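Ebony (Drosophila melanogaster, PDB 6DYR) probably couples beta-alanine to biogenic amines such as histamine, its C-terminal domain here binding carcinine, the expected product. Local coordinates at residues E32-P37 with R195-A200; F97-F102 with F183-Y188; K28-Q33 with T164-Q169. All blocks are in the same frame, centred on the assembly; numbering follows the deposited sequence.

Interaction 1: E32-P37 with R195-A200; sequences EQWLKP and RPFGDA. With HJD (N-[2-(1H-imidazol-5-yl)ethyl]-beta-alaninamide), chain B.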
# COMPACT_ATOMS: atom_id res chain seq x y z
N GLU A 32 5.06 0.89 -11.41
CA GLU A 32 6.51 1.03 -11.56
C GLU A 32 7.03 0.40 -12.84
O GLU A 32 8.10 0.80 -13.32
CB GLU A 32 7.22 0.41 -10.35
CG GLU A 32 7.16 1.24 -9.08
CD GLU A 32 5.81 1.23 -8.38
OE1 GLU A 32 5.75 1.62 -7.20
OE2 GLU A 32 4.80 0.83 -9.00
N GLN A 33 6.31 -0.57 -13.41
CA GLN A 33 6.77 -1.22 -14.63
C GLN A 33 6.85 -0.23 -15.79
O GLN A 33 7.63 -0.42 -16.72
CB GLN A 33 5.85 -2.38 -15.00
CG GLN A 33 4.42 -1.95 -15.27
CD GLN A 33 3.51 -3.11 -15.61
OE1 GLN A 33 2.31 -3.07 -15.33
NE2 GLN A 33 4.07 -4.15 -16.22
N TRP A 34 6.05 0.83 -15.75
CA TRP A 34 6.01 1.80 -16.83
C TRP A 34 7.03 2.92 -16.66
O TRP A 34 7.26 3.67 -17.61
CB TRP A 34 4.60 2.39 -16.94
CG TRP A 34 3.57 1.31 -17.02
CD1 TRP A 34 2.63 1.00 -16.08
CD2 TRP A 34 3.39 0.38 -18.09
NE1 TRP A 34 1.87 -0.07 -16.50
CE2 TRP A 34 2.32 -0.47 -17.73
CE3 TRP A 34 4.03 0.18 -19.32
CZ2 TRP A 34 1.88 -1.50 -18.56
CZ3 TRP A 34 3.59 -0.84 -20.14
CH2 TRP A 34 2.52 -1.66 -19.76
N LEU A 35 7.66 3.03 -15.49
CA LEU A 35 8.75 3.95 -15.27
C LEU A 35 10.11 3.34 -15.60
O LEU A 35 11.14 3.92 -15.25
CB LEU A 35 8.75 4.45 -13.82
CG LEU A 35 7.47 5.14 -13.36
CD1 LEU A 35 7.57 5.54 -11.90
CD2 LEU A 35 7.16 6.35 -14.23
N LYS A 36 10.13 2.18 -16.25
CA LYS A 36 11.38 1.56 -16.64
C LYS A 36 12.02 2.33 -17.79
O LYS A 36 11.34 2.70 -18.74
CB LYS A 36 11.17 0.10 -17.06
CG LYS A 36 10.74 -0.83 -15.95
CD LYS A 36 10.76 -2.28 -16.43
CE LYS A 36 10.28 -3.23 -15.35
NZ LYS A 36 10.44 -4.66 -15.75
N PRO A 37 13.34 2.59 -17.72
CA PRO A 37 14.16 2.29 -16.55
C PRO A 37 14.37 3.52 -15.67
O PRO A 37 13.76 4.56 -15.91
CB PRO A 37 15.47 1.83 -17.16
CG PRO A 37 15.58 2.67 -18.40
CD PRO A 37 14.17 2.93 -18.89
N ARG A 195 2.97 11.62 -20.01
CA ARG A 195 2.12 10.63 -19.35
C ARG A 195 2.99 9.46 -18.91
O ARG A 195 3.26 8.55 -19.71
CB ARG A 195 0.99 10.17 -20.28
CG ARG A 195 -0.06 11.25 -20.49
CD ARG A 195 -1.20 10.82 -21.39
NE ARG A 195 -0.75 10.57 -22.76
CZ ARG A 195 -0.75 9.37 -23.33
NH1 ARG A 195 -1.18 8.31 -22.66
NH2 ARG A 195 -0.33 9.23 -24.58
N PRO A 196 3.45 9.44 -17.66
CA PRO A 196 4.42 8.41 -17.24
C PRO A 196 3.91 6.99 -17.39
O PRO A 196 4.71 6.08 -17.65
CB PRO A 196 4.67 8.76 -15.76
CG PRO A 196 4.25 10.19 -15.62
CD PRO A 196 3.11 10.36 -16.56
N PHE A 197 2.60 6.77 -17.22
CA PHE A 197 2.00 5.46 -17.45
C PHE A 197 1.22 5.41 -18.75
O PHE A 197 0.29 4.61 -18.89
CB PHE A 197 1.09 5.08 -16.28
CG PHE A 197 1.58 5.57 -14.94
CD1 PHE A 197 2.74 5.06 -14.37
CD2 PHE A 197 0.86 6.53 -14.24
CE1 PHE A 197 3.18 5.51 -13.14
CE2 PHE A 197 1.30 6.98 -13.01
CZ PHE A 197 2.46 6.47 -12.46
N GLY A 198 1.58 6.26 -19.72
CA GLY A 198 0.86 6.30 -20.99
C GLY A 198 0.99 5.04 -21.82
O GLY A 198 0.13 4.79 -22.67
N ASP A 199 2.03 4.25 -21.59
CA ASP A 199 2.19 2.98 -22.30
C ASP A 199 1.37 1.86 -21.68
O ASP A 199 1.33 0.76 -22.24
CB ASP A 199 3.66 2.58 -22.35
CG ASP A 199 4.48 3.48 -23.24
OD1 ASP A 199 3.94 3.95 -24.26
OD2 ASP A 199 5.67 3.72 -22.92
N ALA A 200 0.73 2.10 -20.53
CA ALA A 200 -0.13 1.10 -19.93
C ALA A 200 -1.44 1.00 -20.69
O ALA A 200 -1.94 2.01 -21.20
CB ALA A 200 -0.40 1.44 -18.47
N1 HJD B . 2.24 2.48 -3.92
C2 HJD B . 1.39 1.67 -4.63
N3 HJD B . -1.22 -0.03 -2.51
C4 HJD B . 0.01 1.35 -4.15
N4 HJD B . -4.70 -2.00 -0.02
C5 HJD B . 0.00 0.11 -3.28
C6 HJD B . -1.36 -0.96 -1.55
C1 HJD B . 2.08 1.29 -5.73
C3 HJD B . 3.39 2.56 -4.60
C7 HJD B . -2.59 -0.88 -0.69
C8 HJD B . -3.45 -2.12 -0.78
N2 HJD B . 3.33 1.86 -5.71
O1 HJD B . -0.50 -1.83 -1.36
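W34 turns its CG anti to the carbonyl carbon (chi1 -51°), and this rotation lays the indole broadside against the backbone of D199 and A200. F197 has an unusual chi1 of -34°, which sets the rim of its ring beside the tryptophan: W34 CB meets the edge of the F197 ring, near its plane, 4.1 Å from F197 CD1. The A200 methyl sits over one indole face, with CB of A200 3.6 Å from the centroid of the five-membered ring of W34, 24° off its normal, a CH-pi contact. Further out on the same face, W34 CZ3 comes within 3.5 Å of D199 O. Q33 CG lies against the opposite face, toward the rim, so the indole is held between its own 3-10 turn and the loop. Next along the loop, L35 and P196 run side by side, L35 CD2 reaching P196 CB at 3.8 Å and F197 CE1 at 4.2 Å. Two overlapping type I turns, R195 to G198 and F197 to A200, shape the partner loop. At the inner end E32 folds back at chi2, which puts OE1 2.9 Å from imidazole N2 of the carcinine ligand. The segments are thus joined by apolar and CH-pi contact; the indole N-H is satisfied by the Q204 side chain, and the polar chemistry of E32 is directed at the ligand.

Interaction 2: F97-F102 with F183-Y188; sequences FEFLEF and FQVNEY. With HJD (N-[2-(1H-imidazol-5-yl)ethyl]-beta-alaninamide), chain B.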
# COMPACT_ATOMS: atom_id res chain seq x y z
N PHE A 97 4.11 8.36 -6.21
CA PHE A 97 3.43 8.89 -5.04
C PHE A 97 2.73 10.21 -5.34
O PHE A 97 1.72 10.53 -4.71
CB PHE A 97 4.41 9.03 -3.88
CG PHE A 97 4.79 7.71 -3.27
CD1 PHE A 97 4.00 7.12 -2.30
CD2 PHE A 97 5.92 7.03 -3.70
CE1 PHE A 97 4.33 5.90 -1.75
CE2 PHE A 97 6.27 5.81 -3.15
CZ PHE A 97 5.47 5.24 -2.18
N GLU A 98 3.24 10.98 -6.31
CA GLU A 98 2.49 12.14 -6.77
C GLU A 98 1.22 11.72 -7.50
O GLU A 98 0.19 12.39 -7.39
CB GLU A 98 3.36 13.02 -7.66
CG GLU A 98 4.21 14.02 -6.89
CD GLU A 98 5.13 14.82 -7.78
OE1 GLU A 98 5.09 14.63 -9.02
OE2 GLU A 98 5.91 15.64 -7.24
N PHE A 99 1.28 10.61 -8.24
CA PHE A 99 0.07 10.10 -8.89
C PHE A 99 -0.93 9.59 -7.87
O PHE A 99 -2.14 9.83 -8.00
CB PHE A 99 0.42 9.01 -9.89
CG PHE A 99 -0.78 8.27 -10.42
CD1 PHE A 99 -1.76 8.95 -11.12
CD2 PHE A 99 -0.93 6.91 -10.22
CE1 PHE A 99 -2.87 8.29 -11.61
CE2 PHE A 99 -2.03 6.24 -10.71
CZ PHE A 99 -3.00 6.93 -11.41
N LEU A 100 -0.46 8.85 -6.86
CA LEU A 100 -1.36 8.36 -5.82
C LEU A 100 -2.00 9.52 -5.07
O LEU A 100 -3.20 9.49 -4.77
CB LEU A 100 -0.60 7.44 -4.86
CG LEU A 100 -0.03 6.17 -5.47
CD1 LEU A 100 0.75 5.39 -4.43
CD2 LEU A 100 -1.12 5.31 -6.09
N GLU A 101 -1.21 10.56 -4.76
CA GLU A 101 -1.78 11.76 -4.15
C GLU A 101 -2.76 12.44 -5.10
O GLU A 101 -3.78 12.98 -4.66
CB GLU A 101 -0.67 12.72 -3.73
CG GLU A 101 -1.16 14.06 -3.18
CD GLU A 101 -1.98 13.92 -1.89
OE1 GLU A 101 -2.02 12.81 -1.30
OE2 GLU A 101 -2.59 14.92 -1.47
N PHE A 102 -2.45 12.43 -6.40
CA PHE A 102 -3.40 12.92 -7.40
C PHE A 102 -4.73 12.18 -7.30
O PHE A 102 -5.79 12.78 -7.46
CB PHE A 102 -2.78 12.79 -8.80
CG PHE A 102 -3.77 12.92 -9.93
CD1 PHE A 102 -4.44 11.80 -10.42
CD2 PHE A 102 -3.99 14.14 -10.54
CE1 PHE A 102 -5.33 11.92 -11.47
CE2 PHE A 102 -4.88 14.26 -11.59
CZ PHE A 102 -5.56 13.15 -12.05
N PHE A 183 -9.58 5.67 -11.81
CA PHE A 183 -8.81 6.48 -12.75
C PHE A 183 -7.99 5.60 -13.68
O PHE A 183 -7.39 4.61 -13.26
CB PHE A 183 -7.90 7.45 -12.01
CG PHE A 183 -7.34 8.53 -12.89
CD1 PHE A 183 -8.06 9.70 -13.11
CD2 PHE A 183 -6.12 8.37 -13.52
CE1 PHE A 183 -7.56 10.69 -13.93
CE2 PHE A 183 -5.62 9.36 -14.34
CZ PHE A 183 -6.34 10.52 -14.54
N GLN A 184 -7.96 5.99 -14.95
CA GLN A 184 -7.18 5.31 -15.98
C GLN A 184 -5.74 5.82 -15.91
O GLN A 184 -5.48 6.99 -16.22
CB GLN A 184 -7.80 5.57 -17.35
CG GLN A 184 -7.24 4.73 -18.47
CD GLN A 184 -8.01 4.95 -19.76
OE1 GLN A 184 -9.25 5.00 -19.75
NE2 GLN A 184 -7.29 5.11 -20.86
N VAL A 185 -4.81 4.94 -15.52
CA VAL A 185 -3.46 5.39 -15.20
C VAL A 185 -2.71 5.93 -16.42
O VAL A 185 -1.75 6.70 -16.25
CB VAL A 185 -2.65 4.25 -14.53
CG1 VAL A 185 -3.41 3.70 -13.33
CG2 VAL A 185 -2.34 3.15 -15.52
N ASN A 186 -3.11 5.57 -17.64
CA ASN A 186 -2.43 6.13 -18.80
C ASN A 186 -2.89 7.54 -19.13
O ASN A 186 -2.35 8.15 -20.06
CB ASN A 186 -2.58 5.22 -20.03
CG ASN A 186 -4.02 5.03 -20.48
OD1 ASN A 186 -4.87 5.91 -20.30
ND2 ASN A 186 -4.29 3.88 -21.08
N GLU A 187 -3.87 8.08 -18.40
CA GLU A 187 -4.36 9.43 -18.62
C GLU A 187 -3.75 10.45 -17.67
O GLU A 187 -4.00 11.65 -17.83
CB GLU A 187 -5.89 9.46 -18.50
CG GLU A 187 -6.61 8.65 -19.57
CD GLU A 187 -8.10 8.56 -19.31
OE1 GLU A 187 -8.55 8.99 -18.23
OE2 GLU A 187 -8.82 8.05 -20.20
N TYR A 188 -2.97 10.01 -16.68
CA TYR A 188 -2.37 10.92 -15.72
C TYR A 188 -1.20 11.66 -16.36
O TYR A 188 -0.31 11.03 -16.94
CB TYR A 188 -1.91 10.17 -14.48
CG TYR A 188 -1.05 11.01 -13.56
CD1 TYR A 188 -1.61 12.05 -12.83
CD2 TYR A 188 0.30 10.75 -13.40
CE1 TYR A 188 -0.84 12.81 -11.97
CE2 TYR A 188 1.09 11.51 -12.55
CZ TYR A 188 0.51 12.54 -11.84
OH TYR A 188 1.28 13.31 -10.99
N1 HJD B . 2.24 2.48 -3.92
C2 HJD B . 1.39 1.67 -4.63
N3 HJD B . -1.22 -0.03 -2.51
C4 HJD B . 0.01 1.35 -4.15
N4 HJD B . -4.70 -2.00 -0.02
C5 HJD B . 0.00 0.11 -3.28
C6 HJD B . -1.36 -0.96 -1.55
C1 HJD B . 2.08 1.29 -5.73
C3 HJD B . 3.39 2.56 -4.60
C7 HJD B . -2.59 -0.88 -0.69
C8 HJD B . -3.45 -2.12 -0.78
N2 HJD B . 3.33 1.86 -5.71
O1 HJD B . -0.50 -1.83 -1.36
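The F102 ring takes Y188 on one face, with Y188 CD1 above its centre, while its in-plane edge faces F183. Two edge-to-face pairs result. In the first, T-shaped, the edge of F102 points into the face of F183, centroids 4.9 Å apart and planes at 76°, with F102 CE1 3.5 Å from F183 CZ. In the second pair it is Y188 that offers the edge, toward the face of F102, its plane inclined by 58°. F99 meets Y188 differently: its CD1 stands over the tyrosine face, 3.3 Å from Y188 CG, and its CB lies over the same ring in a CH-pi contact, while the two rings are set obliquely. At its own edge F99 has F183 CD2, which is 3.8 Å from F99 CE1. Both helix phenylalanines hold CG anti to the backbone N (chi1 170° for F99), and being three residues apart they project from the same flank of the helix. The four rings form an aromatic cluster that fastens helix 93-111 to the end of strand 178-184 and the loop that follows it; the strand is an outermost one of a seven-stranded sheet whose strand order and flanking helices resemble the GNAT acyltransferase fold. V185 adds to the apolar patch at F99, its CG1 3.8 Å from F99 CZ, and the Y188 hydroxyl lies along the helix beside E98, where OH is 3.9 Å from E98 CB. Beyond the cluster, F99 also meets the F197 ring, and L100 turns to the ligand, its CD1 3.3 Å from N1 of the carcinine imidazole.

Interaction 3: K28-Q33 with T164-Q169; sequences KADLEQ and TSPLTQ. With HJD (N-[2-(1H-imidazol-5-yl)ethyl]-beta-alaninamide), chain B.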
# COMPACT_ATOMS: atom_id res chain seq x y z
N LYS A 28 7.55 -6.05 -10.50
CA LYS A 28 6.25 -6.68 -10.34
C LYS A 28 5.12 -5.66 -10.23
O LYS A 28 3.95 -6.03 -10.33
CB LYS A 28 6.23 -7.58 -9.10
CG LYS A 28 6.85 -8.95 -9.31
CD LYS A 28 6.05 -10.02 -8.57
CE LYS A 28 4.62 -10.08 -9.09
NZ LYS A 28 3.82 -11.15 -8.43
N ALA A 29 5.46 -4.39 -10.02
CA ALA A 29 4.46 -3.37 -9.72
C ALA A 29 3.76 -2.89 -10.98
O ALA A 29 4.38 -2.73 -12.04
CB ALA A 29 5.11 -2.20 -9.00
N ASP A 30 2.46 -2.64 -10.86
CA ASP A 30 1.66 -2.25 -12.01
C ASP A 30 1.95 -0.82 -12.45
O ASP A 30 1.78 -0.49 -13.63
CB ASP A 30 0.17 -2.42 -11.69
CG ASP A 30 -0.13 -3.77 -11.07
OD1 ASP A 30 0.34 -4.03 -9.94
OD2 ASP A 30 -0.84 -4.58 -11.72
N LEU A 31 2.37 0.04 -11.52
CA LEU A 31 2.72 1.42 -11.87
C LEU A 31 4.21 1.57 -12.18
O LEU A 31 4.57 2.29 -13.11
CB LEU A 31 2.33 2.36 -10.73
CG LEU A 31 0.84 2.65 -10.52
CD1 LEU A 31 0.66 3.67 -9.41
CD2 LEU A 31 0.21 3.15 -11.81
N GLU A 32 5.06 0.89 -11.41
CA GLU A 32 6.51 1.03 -11.56
C GLU A 32 7.03 0.40 -12.84
O GLU A 32 8.10 0.80 -13.32
CB GLU A 32 7.22 0.41 -10.35
CG GLU A 32 7.16 1.24 -9.08
CD GLU A 32 5.81 1.23 -8.38
OE1 GLU A 32 5.75 1.62 -7.20
OE2 GLU A 32 4.80 0.83 -9.00
N GLN A 33 6.31 -0.57 -13.41
CA GLN A 33 6.77 -1.22 -14.63
C GLN A 33 6.85 -0.23 -15.79
O GLN A 33 7.63 -0.42 -16.72
CB GLN A 33 5.85 -2.38 -15.00
CG GLN A 33 4.42 -1.95 -15.27
CD GLN A 33 3.51 -3.11 -15.61
OE1 GLN A 33 2.31 -3.07 -15.33
NE2 GLN A 33 4.07 -4.15 -16.22
N THR A 164 -3.71 -0.64 -6.89
CA THR A 164 -3.09 -0.47 -8.19
C THR A 164 -2.90 -1.77 -8.95
O THR A 164 -2.48 -1.73 -10.11
CB THR A 164 -1.74 0.24 -8.03
OG1 THR A 164 -0.97 -0.43 -7.02
CG2 THR A 164 -1.94 1.69 -7.64
N SER A 165 -3.18 -2.91 -8.34
CA SER A 165 -3.13 -4.17 -9.06
C SER A 165 -4.53 -4.75 -9.20
O SER A 165 -5.40 -4.49 -8.36
CB SER A 165 -2.23 -5.19 -8.35
OG SER A 165 -2.79 -5.61 -7.12
N PRO A 166 -4.78 -5.53 -10.25
CA PRO A 166 -6.12 -6.14 -10.40
C PRO A 166 -6.52 -7.02 -9.23
O PRO A 166 -7.71 -7.12 -8.92
CB PRO A 166 -5.98 -6.95 -11.70
CG PRO A 166 -4.90 -6.25 -12.46
CD PRO A 166 -3.92 -5.79 -11.42
N LEU A 167 -5.56 -7.67 -8.55
CA LEU A 167 -5.91 -8.55 -7.44
C LEU A 167 -6.37 -7.76 -6.23
O LEU A 167 -7.42 -8.05 -5.64
CB LEU A 167 -4.73 -9.45 -7.08
CG LEU A 167 -4.95 -10.33 -5.84
CD1 LEU A 167 -6.22 -11.16 -5.99
CD2 LEU A 167 -3.74 -11.22 -5.59
N THR A 168 -5.59 -6.75 -5.82
CA THR A 168 -5.98 -5.96 -4.66
C THR A 168 -7.26 -5.17 -4.92
O THR A 168 -8.04 -4.94 -4.00
CB THR A 168 -4.84 -5.02 -4.24
OG1 THR A 168 -4.51 -4.15 -5.33
CG2 THR A 168 -3.62 -5.83 -3.84
N GLN A 169 -7.49 -4.76 -6.17
CA GLN A 169 -8.73 -4.09 -6.52
C GLN A 169 -9.92 -5.03 -6.38
O GLN A 169 -10.97 -4.64 -5.85
CB GLN A 169 -8.65 -3.53 -7.94
CG GLN A 169 -7.68 -2.37 -8.10
CD GLN A 169 -7.33 -2.10 -9.55
OE1 GLN A 169 -7.80 -2.80 -10.45
NE2 GLN A 169 -6.50 -1.08 -9.78
N1 HJD B . 2.24 2.48 -3.92
C2 HJD B . 1.39 1.67 -4.63
N3 HJD B . -1.22 -0.03 -2.51
C4 HJD B . 0.01 1.35 -4.15
N4 HJD B . -4.70 -2.00 -0.02
C5 HJD B . 0.00 0.11 -3.28
C6 HJD B . -1.36 -0.96 -1.55
C1 HJD B . 2.08 1.29 -5.73
C3 HJD B . 3.39 2.56 -4.60
C7 HJD B . -2.59 -0.88 -0.69
C8 HJD B . -3.45 -2.12 -0.78
N2 HJD B . 3.33 1.86 -5.71
O1 HJD B . -0.50 -1.83 -1.36
O HOH W 1 0.89 -2.62 -7.98
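D30, T164 and L31 bury the most surface where the loop 28-33 meets the start of helix 166-174, the helix that follows strand 158-163 in this GNAT-like fold and has S165 as its N-cap. D30 presents its carboxylate to that helix start: OD1 is 3.2 Å from S165 CB, and OD2 is 3.3 Å from P166 CD, while its CB presses on the carbonyl oxygen of T164 at 3.2 Å. The cap itself is steadied from within, S165 OG being hydrogen-bonded to T168 OG1 at 2.9 Å. T164 divides its side chain between two neighbours. With OG1 between the backbone N and the carbonyl carbon (chi1 50°), CG2 is left to meet L31; the two side chains cross at about a right angle, with L31 CD1 3.7 Å from T164 CG2. L31 carries this apolar contact on toward F99 and F197. A single water joins the two segments, donating to D30 OD1, though the modelled length of that bond is doubtfully short, and also hydrogen-bonded at 3.0 Å to T164 OG1, which at the same time lies 3.5 Å from C4 in the linker of carcinine.

Overall arrangement
The three contacts lie progressively nearer the chain centre, about 19, 15 and 10 Å from it for the centres of interactions 1, 2 and 3, though all are partly buried. Interactions 1 and 3 start from the same loop, sharing E32 and Q33, yet tie it to different partners: the loop before strand 205-212 and the start of helix 166-174. Interaction 2 secures helix 93-111 to the end of the edge strand and the loop after it. Probable hydrogen bonds from N186 to R195 and A200 couple interaction 2 to interaction 1, whereas L31 packs on F99, V185 and L100 to join interactions 2 and 3. Outer contacts are aromatic and apolar; the innermost uses a carboxylate and a water. All three reach the ligand.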